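Local coordinates for putative uncharacterized protein (Mycobacterium tuberculosis, PDB 2ZQ5), which probably transfers a sulfo group from an activated donor to an acceptor substrate, as a sulfotransferase (Stf1) of the sulfotransferase fold, at residues Ser58-Asn61 and Arg62-Arg66; Gly296-Arg299 and Phe300-Arg304; Pro132-Glu135 and Thr136-Ser139. All coordinates share one frame; numbering follows the deposited sequence.

Contact 1 of 3, residues Ser58-Asn61 and Arg62-Arg66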
loop_
_atom_site.group_PDB
_atom_site.type_symbol
_atom_site.label_atom_id
_atom_site.label_comp_id
_atom_site.label_asym_id
_atom_site.label_seq_id
_atom_site.Cartn_x
_atom_site.Cartn_y
_atom_site.Cartn_z
ATOM N N SER A 58 20.174 -3.454 -6.335
ATOM C CA SER A 58 19.912 -4.883 -6.452
ATOM C C SER A 58 19.817 -5.517 -5.066
ATOM O O SER A 58 18.971 -6.381 -4.825
ATOM C CB SER A 58 21.018 -5.561 -7.263
ATOM O OG SER A 58 22.291 -5.285 -6.709
ATOM N N LYS A 59 20.679 -5.082 -4.154
ATOM C CA LYS A 59 20.669 -5.612 -2.796
ATOM C C LYS A 59 19.352 -5.262 -2.110
ATOM O O LYS A 59 18.741 -6.106 -1.450
ATOM C CB LYS A 59 21.837 -5.040 -1.986
ATOM C CG LYS A 59 21.845 -5.483 -0.529
ATOM C CD LYS A 59 22.948 -4.800 0.266
ATOM C CE LYS A 59 22.897 -5.214 1.731
ATOM N NZ LYS A 59 23.932 -4.525 2.551
ATOM N N MET A 60 18.910 -4.020 -2.280
ATOM C CA MET A 60 17.670 -3.571 -1.662
ATOM C C MET A 60 16.456 -4.312 -2.204
ATOM O O MET A 60 15.616 -4.782 -1.438
ATOM C CB MET A 60 17.484 -2.064 -1.863
ATOM C CG MET A 60 18.554 -1.212 -1.194
ATOM S SD MET A 60 18.728 -1.570 0.571
ATOM C CE MET A 60 17.251 -0.839 1.204
ATOM N N ASN A 61 16.357 -4.429 -3.522
ATOM C CA ASN A 61 15.212 -5.122 -4.088
ATOM C C ASN A 61 15.232 -6.613 -3.783
ATOM O O ASN A 61 14.177 -7.240 -3.671
ATOM C CB ASN A 61 15.118 -4.849 -5.586
ATOM C CG ASN A 61 14.602 -3.456 -5.874
ATOM O OD1 ASN A 61 13.482 -3.113 -5.496
ATOM N ND2 ASN A 61 15.419 -2.639 -6.531
ATOM N N ARG A 62 16.423 -7.185 -3.638
ATOM C CA ARG A 62 16.522 -8.598 -3.301
ATOM C C ARG A 62 15.920 -8.748 -1.904
ATOM O O ARG A 62 15.180 -9.694 -1.625
ATOM C CB ARG A 62 17.991 -9.044 -3.316
ATOM C CG ARG A 62 18.220 -10.481 -2.879
ATOM C CD ARG A 62 19.631 -10.966 -3.225
ATOM N NE ARG A 62 20.682 -10.080 -2.727
ATOM C CZ ARG A 62 21.390 -9.249 -3.487
ATOM N NH1 ARG A 62 21.168 -9.179 -4.793
ATOM N NH2 ARG A 62 22.327 -8.485 -2.942
ATOM N N PHE A 63 16.229 -7.789 -1.037
ATOM C CA PHE A 63 15.728 -7.777 0.334
ATOM C C PHE A 63 14.204 -7.628 0.345
ATOM O O PHE A 63 13.504 -8.352 1.058
ATOM C CB PHE A 63 16.360 -6.620 1.111
ATOM C CG PHE A 63 15.950 -6.558 2.556
ATOM C CD1 PHE A 63 16.521 -7.413 3.493
ATOM C CD2 PHE A 63 14.989 -5.646 2.981
ATOM C CE1 PHE A 63 16.139 -7.360 4.836
ATOM C CE2 PHE A 63 14.601 -5.587 4.319
ATOM C CZ PHE A 63 15.179 -6.445 5.248
ATOM N N PHE A 64 13.691 -6.692 -0.451
ATOM C CA PHE A 64 12.252 -6.464 -0.501
ATOM C C PHE A 64 11.473 -7.655 -1.044
ATOM O O PHE A 64 10.390 -7.971 -0.545
ATOM C CB PHE A 64 11.915 -5.236 -1.356
ATOM C CG PHE A 64 12.596 -3.973 -0.916
ATOM C CD1 PHE A 64 12.772 -3.688 0.434
ATOM C CD2 PHE A 64 13.042 -3.054 -1.860
ATOM C CE1 PHE A 64 13.381 -2.500 0.839
ATOM C CE2 PHE A 64 13.649 -1.864 -1.466
ATOM C CZ PHE A 64 13.820 -1.588 -0.116
ATOM N N LEU A 65 12.003 -8.308 -2.074
ATOM C CA LEU A 65 11.312 -9.450 -2.653
ATOM C C LEU A 65 11.357 -10.648 -1.715
ATOM O O LEU A 65 10.368 -11.370 -1.582
ATOM C CB LEU A 65 11.895 -9.794 -4.029
ATOM C CG LEU A 65 11.694 -8.696 -5.086
ATOM C CD1 LEU A 65 12.283 -9.161 -6.405
ATOM C CD2 LEU A 65 10.203 -8.377 -5.249
ATOM N N ARG A 66 12.492 -10.864 -1.059
ATOM C CA ARG A 66 12.578 -11.970 -0.113
ATOM C C ARG A 66 11.574 -11.675 1.001
ATOM O O ARG A 66 10.895 -12.577 1.496
ATOM C CB ARG A 66 13.979 -12.076 0.492
ATOM C CG ARG A 66 14.118 -13.264 1.438
ATOM C CD ARG A 66 15.414 -13.227 2.237
ATOM N NE ARG A 66 15.425 -12.119 3.187
ATOM C CZ ARG A 66 16.382 -11.911 4.085
ATOM N NH1 ARG A 66 17.417 -12.738 4.159
ATOM N NH2 ARG A 66 16.304 -10.876 4.910
HETATM O O HOH W 1 23.798 -6.557 -4.983
#

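Contact 2 of 3, residues Gly296-Arg299 and Phe300-Arg304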
loop_
_atom_site.group_PDB
_atom_site.type_symbol
_atom_site.label_atom_id
_atom_site.label_comp_id
_atom_site.label_asym_id
_atom_site.label_seq_id
_atom_site.Cartn_x
_atom_site.Cartn_y
_atom_site.Cartn_z
ATOM N N GLY A 296 -3.887 5.215 -13.140
ATOM C CA GLY A 296 -4.609 4.937 -11.911
ATOM C C GLY A 296 -5.899 5.726 -11.788
ATOM O O GLY A 296 -6.959 5.163 -11.518
ATOM N N LEU A 297 -5.815 7.038 -11.981
ATOM C CA LEU A 297 -7.001 7.874 -11.871
ATOM C C LEU A 297 -8.028 7.571 -12.962
ATOM O O LEU A 297 -9.233 7.559 -12.698
ATOM C CB LEU A 297 -6.603 9.352 -11.900
ATOM C CG LEU A 297 -5.832 9.817 -10.658
ATOM C CD1 LEU A 297 -5.327 11.240 -10.858
ATOM C CD2 LEU A 297 -6.735 9.732 -9.434
ATOM N N GLU A 298 -7.561 7.314 -14.181
ATOM C CA GLU A 298 -8.467 7.010 -15.283
ATOM C C GLU A 298 -9.158 5.670 -15.051
ATOM O O GLU A 298 -10.369 5.549 -15.237
ATOM C CB GLU A 298 -7.699 6.996 -16.608
ATOM C CG GLU A 298 -8.571 6.835 -17.852
ATOM C CD GLU A 298 -9.053 5.413 -18.057
ATOM O OE1 GLU A 298 -8.231 4.486 -17.911
ATOM O OE2 GLU A 298 -10.246 5.223 -18.379
ATOM N N ARG A 299 -8.395 4.665 -14.629
ATOM C CA ARG A 299 -8.968 3.345 -14.375
ATOM C C ARG A 299 -9.991 3.372 -13.244
ATOM O O ARG A 299 -10.987 2.649 -13.286
ATOM C CB ARG A 299 -7.861 2.337 -14.051
ATOM C CG ARG A 299 -6.960 1.978 -15.236
ATOM C CD ARG A 299 -7.693 1.146 -16.283
ATOM N NE ARG A 299 -8.670 1.929 -17.037
ATOM C CZ ARG A 299 -9.606 1.406 -17.826
ATOM N NH1 ARG A 299 -9.704 0.090 -17.973
ATOM N NH2 ARG A 299 -10.448 2.202 -18.468
ATOM N N PHE A 300 -9.748 4.200 -12.230
ATOM C CA PHE A 300 -10.683 4.300 -11.114
ATOM C C PHE A 300 -11.986 4.916 -11.615
ATOM O O PHE A 300 -13.064 4.422 -11.304
ATOM C CB PHE A 300 -10.105 5.168 -9.992
ATOM C CG PHE A 300 -10.912 5.132 -8.721
ATOM C CD1 PHE A 300 -10.937 3.991 -7.927
ATOM C CD2 PHE A 300 -11.650 6.246 -8.318
ATOM C CE1 PHE A 300 -11.681 3.952 -6.749
ATOM C CE2 PHE A 300 -12.401 6.220 -7.136
ATOM C CZ PHE A 300 -12.415 5.068 -6.350
ATOM N N ASN A 301 -11.885 5.989 -12.394
ATOM C CA ASN A 301 -13.083 6.633 -12.935
ATOM C C ASN A 301 -13.881 5.680 -13.817
ATOM O O ASN A 301 -15.101 5.588 -13.699
ATOM C CB ASN A 301 -12.727 7.867 -13.769
ATOM C CG ASN A 301 -12.323 9.051 -12.926
ATOM O OD1 ASN A 301 -12.643 9.122 -11.740
ATOM N ND2 ASN A 301 -11.637 10.007 -13.541
ATOM N N ALA A 302 -13.190 4.976 -14.706
ATOM C CA ALA A 302 -13.852 4.055 -15.622
ATOM C C ALA A 302 -14.595 2.938 -14.902
ATOM O O ALA A 302 -15.728 2.611 -15.255
ATOM C CB ALA A 302 -12.832 3.461 -16.597
ATOM N N ALA A 303 -13.962 2.364 -13.886
ATOM C CA ALA A 303 -14.557 1.267 -13.136
ATOM C C ALA A 303 -15.652 1.688 -12.164
ATOM O O ALA A 303 -16.633 0.976 -11.974
ATOM C CB ALA A 303 -13.469 0.509 -12.385
ATOM N N ARG A 304 -15.479 2.850 -11.549
ATOM C CA ARG A 304 -16.436 3.360 -10.576
ATOM C C ARG A 304 -17.848 3.553 -11.132
ATOM O O ARG A 304 -18.834 3.386 -10.414
ATOM C CB ARG A 304 -15.899 4.676 -10.015
ATOM C CG ARG A 304 -16.807 5.417 -9.058
ATOM C CD ARG A 304 -16.107 6.685 -8.603
ATOM N NE ARG A 304 -16.950 7.524 -7.763
ATOM C CZ ARG A 304 -16.524 8.624 -7.156
ATOM N NH1 ARG A 304 -15.262 9.014 -7.299
ATOM N NH2 ARG A 304 -17.354 9.331 -6.404
HETATM O O HOH W 2 -10.235 9.011 -10.502
#

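Contact 3 of 3, residues Pro132-Glu135 and Thr136-Ser139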
loop_
_atom_site.group_PDB
_atom_site.type_symbol
_atom_site.label_atom_id
_atom_site.label_comp_id
_atom_site.label_asym_id
_atom_site.label_seq_id
_atom_site.Cartn_x
_atom_site.Cartn_y
_atom_site.Cartn_z
ATOM N N PRO A 132 -3.269 -9.030 18.928
ATOM C CA PRO A 132 -3.433 -9.242 20.371
ATOM C C PRO A 132 -4.029 -7.990 21.006
ATOM O O PRO A 132 -4.017 -6.915 20.402
ATOM C CB PRO A 132 -2.000 -9.476 20.859
ATOM C CG PRO A 132 -1.250 -9.899 19.625
ATOM C CD PRO A 132 -1.844 -9.026 18.558
ATOM N N PRO A 133 -4.568 -8.110 22.229
ATOM C CA PRO A 133 -5.140 -6.930 22.880
ATOM C C PRO A 133 -4.061 -5.850 22.957
ATOM O O PRO A 133 -2.907 -6.137 23.284
ATOM C CB PRO A 133 -5.548 -7.463 24.247
ATOM C CG PRO A 133 -5.939 -8.874 23.940
ATOM C CD PRO A 133 -4.820 -9.324 23.026
ATOM N N ARG A 134 -4.445 -4.614 22.661
ATOM C CA ARG A 134 -3.520 -3.486 22.646
ATOM C C ARG A 134 -2.606 -3.353 23.857
ATOM O O ARG A 134 -1.411 -3.093 23.711
ATOM C CB ARG A 134 -4.297 -2.179 22.466
ATOM C CG ARG A 134 -3.406 -0.962 22.276
ATOM C CD ARG A 134 -2.632 -1.057 20.969
ATOM N NE ARG A 134 -1.723 0.070 20.773
ATOM C CZ ARG A 134 -0.584 0.239 21.436
ATOM N NH1 ARG A 134 -0.202 -0.649 22.345
ATOM N NH2 ARG A 134 0.175 1.299 21.190
ATOM N N GLU A 135 -3.162 -3.533 25.048
ATOM C CA GLU A 135 -2.382 -3.394 26.272
ATOM C C GLU A 135 -1.238 -4.396 26.424
ATOM O O GLU A 135 -0.376 -4.234 27.292
ATOM C CB GLU A 135 -3.302 -3.478 27.495
ATOM C CG GLU A 135 -3.995 -4.820 27.701
ATOM C CD GLU A 135 -5.234 -5.008 26.839
ATOM O OE1 GLU A 135 -5.911 -6.044 27.008
ATOM O OE2 GLU A 135 -5.536 -4.129 26.003
ATOM N N THR A 136 -1.210 -5.421 25.578
ATOM C CA THR A 136 -0.164 -6.438 25.664
ATOM C C THR A 136 1.007 -6.247 24.710
ATOM O O THR A 136 2.031 -6.910 24.845
ATOM C CB THR A 136 -0.726 -7.850 25.396
ATOM O OG1 THR A 136 -1.130 -7.951 24.023
ATOM C CG2 THR A 136 -1.917 -8.136 26.300
ATOM N N TRP A 137 0.867 -5.344 23.748
ATOM C CA TRP A 137 1.926 -5.147 22.766
ATOM C C TRP A 137 3.323 -4.885 23.320
ATOM O O TRP A 137 4.288 -5.496 22.863
ATOM C CB TRP A 137 1.541 -4.033 21.796
ATOM C CG TRP A 137 0.347 -4.370 20.942
ATOM C CD1 TRP A 137 -0.499 -5.437 21.088
ATOM C CD2 TRP A 137 -0.163 -3.600 19.850
ATOM N NE1 TRP A 137 -1.506 -5.373 20.155
ATOM C CE2 TRP A 137 -1.324 -4.256 19.384
ATOM C CE3 TRP A 137 0.246 -2.417 19.221
ATOM C CZ2 TRP A 137 -2.083 -3.765 18.317
ATOM C CZ3 TRP A 137 -0.508 -1.931 18.161
ATOM C CH2 TRP A 137 -1.661 -2.605 17.721
ATOM N N GLU A 138 3.440 -3.986 24.294
ATOM C CA GLU A 138 4.748 -3.664 24.863
ATOM C C GLU A 138 5.408 -4.839 25.583
ATOM O O GLU A 138 6.577 -4.760 25.968
ATOM C CB GLU A 138 4.633 -2.478 25.826
ATOM C CG GLU A 138 4.292 -1.144 25.171
ATOM C CD GLU A 138 5.301 -0.719 24.119
ATOM O OE1 GLU A 138 6.461 -1.179 24.176
ATOM O OE2 GLU A 138 4.938 0.090 23.240
ATOM N N SER A 139 4.657 -5.921 25.767
ATOM C CA SER A 139 5.173 -7.113 26.433
ATOM C C SER A 139 5.249 -8.278 25.450
ATOM O O SER A 139 5.678 -9.376 25.806
ATOM C CB SER A 139 4.267 -7.500 27.605
ATOM O OG SER A 139 4.190 -6.459 28.565
HETATM O O HOH W 3 1.036 -2.245 24.741
HETATM O O HOH W 4 2.465 0.353 22.475
#

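Contact 1 of 3, residues Ser58-Asn61 and Arg62-Arg66
Ser-58 OG is linked to Arg-62 through a water, which donates to OG at 2.6 Å and accepts from Arg-62 NH2 at 3.2 Å, lying in the guanidinium plane at its edge. With the water supplying the proton of that bond, the hydroxyl's own single proton is shared between Val-55 O and Thr-54 O. Arg-62 NH1 reaches Val-10 O, so the start of helix 55-81 is joined here to the N-terminal segment of the chain. CG of Arg-62 lies anti to the backbone N (chi1 176°), and the bend at chi3 turns the guanidinium back along the helix, one face over Ser-58 O and Lys-59 CA; NH2 stands 3.3 Å from Lys-59 CA. The Lys-59 chain runs out extended, with NZ 7.0 Å from Arg-62 NH2.

On another side of this helix, one turn apart, Met-60 meets Phe-64. Phe-64 N donates to Met-60 O at 2.9 Å, and the ring lays a face against the same oxygen, which sits toward its rim, 3.1 Å from CD2. Met-60, bent at chi2 and chi3, brings its CE methyl to 3.8 Å from Phe-64 CZ. At the ring edge stands Asn-61 OD1, 3.7 Å from CD2, its amide turned 79° to the ring. Leu-163 touches both Met-60 and Phe-64, while Leu-65 and Asn-61 face helix 36-50. The helix thus divides its chemistry: methyl-to-ring packing at Met-60 and Phe-64, and polar links, direct and through water, at Ser-58 and Arg-62, whose positive charge is probably eased by Val-10 O and Ser-58 O.

Contact 2 of 3, residues Gly296-Arg299 and Phe300-Arg304
Ala-302 lies one turn on from Glu-298 and three residues on from Arg-299, near the end of helix 282-304, a helix packed beside the parallel sheet of the sulfotransferase fold. Main-chain hydrogen bonds of the alpha-helical i to i+4 kind tie the two halves: Phe-300 N to Gly-296 O, Asn-301 N to Leu-297 O, Ala-302 N to Glu-298 O and Ala-303 N to Arg-299 O, all between 2.9 and 3.1 Å.

The ionic part is a salt bridge between neighbours in sequence. Arg-299 meets Glu-298 side-on: NE bonds to OE1 at 2.7 Å, and NH2 bonds to OE2 at 3.0 Å, nearly straight at 173° and on the syn lone pair of that oxygen. The second bond lies in the guanidinium plane, whereas OE1 is tilted out of it. Bends at chi2 in Glu-298 and at chi2 and chi3 in Arg-299 fold the two chains over the exposed side of the helix, where mutual neutralisation is likely and two bonds restrict rotation of the guanidinium. A further salt bridge, at the end of the helix, runs from Arg-304 to Asp-314 of strand 312-316.

Apolar contacts occupy other faces. Phe-300, its CG anti to the backbone N (chi1 -170°), sends its ring away from the preceding turn to Val-251 and Phe-312 of two sheet strands and to Leu-239 of helix 239-245. Leu-297 packs on Leu-99, Phe-381 and Leu-384, bringing in the C-terminal end of the chain.

Beside the ion pair, the Ala-302 CB methyl touches both partners, 3.3 Å from Arg-299 NH2 and 3.6 Å from Glu-298 OE2.

Contact 3 of 3, residues Pro132-Glu135 and Thr136-Ser139
Pro-133 O takes two hydrogen bonds from Thr-136, one from N at 2.9 Å and a shorter one from OG1 at 2.6 Å. The hydroxyl approaches in the carbonyl plane and the amide from above it, so the two donors share the oxygen from different directions. With chi1 at 68°, OG1 sits between the backbone N and the carbonyl carbon, a position that turns it back toward Pro-133. Further bonds run from Trp-137 N to Arg-134 O and from the indole NE1 to Pro-132 O, the latter 3.0 Å long; NE1 stands well above the plane of that carbonyl, although the oxygen itself lies near the indole plane.

The two backbone bonds, from Thr-136 N and Trp-137 N, close overlapping beta turns, Pro-133 to Thr-136 and Arg-134 to Trp-137, both type I, in the surface loop between helices 122-126 and 141-156.

Over the indole, contact is by CH-pi and by flat groups laid face to face. The chi2 bend (66°) of Arg-134 puts CD 3.5 Å from the centroid of the Trp-137 six-membered ring, almost on its normal. Chi4 then lays the guanidinium along the CE3 and CZ3 side, its plane only 6° from that of the ring, with NE 3.5 Å from CZ3. The indole, buried in this surface loop, also meets Trp-123 and His-121 edge-to-face and the ring of Tyr-143.

Two waters add polar links: one joins Arg-134 O to Glu-138 N, and another accepts from Arg-134 NH2 at 2.8 Å and donates to Glu-138 OE2 at 2.6 Å.

The three contacts are all local and lie apart, with nearest atoms about 21 Å or more from one another; contacts 2 and 3 stand on opposite sides of the chain's centre. Contacts 1 and 2 are turns of long helices, 55-81 and 282-304, each with one buried flank and one exposed. Contact 2 presses its buried flank on the parallel sheet, contact 1 on helices 13-24 and 36-50 and on loops. Contact 3 is a surface loop with one buried side chain. Regular main-chain bonding serves the helices, whereas the loop relies more on side-chain donors. Arginines differ likewise: Arg-62 bonds a carbonyl and a water, Arg-299 pairs with a neighbouring glutamate, Arg-134 lies over an indole.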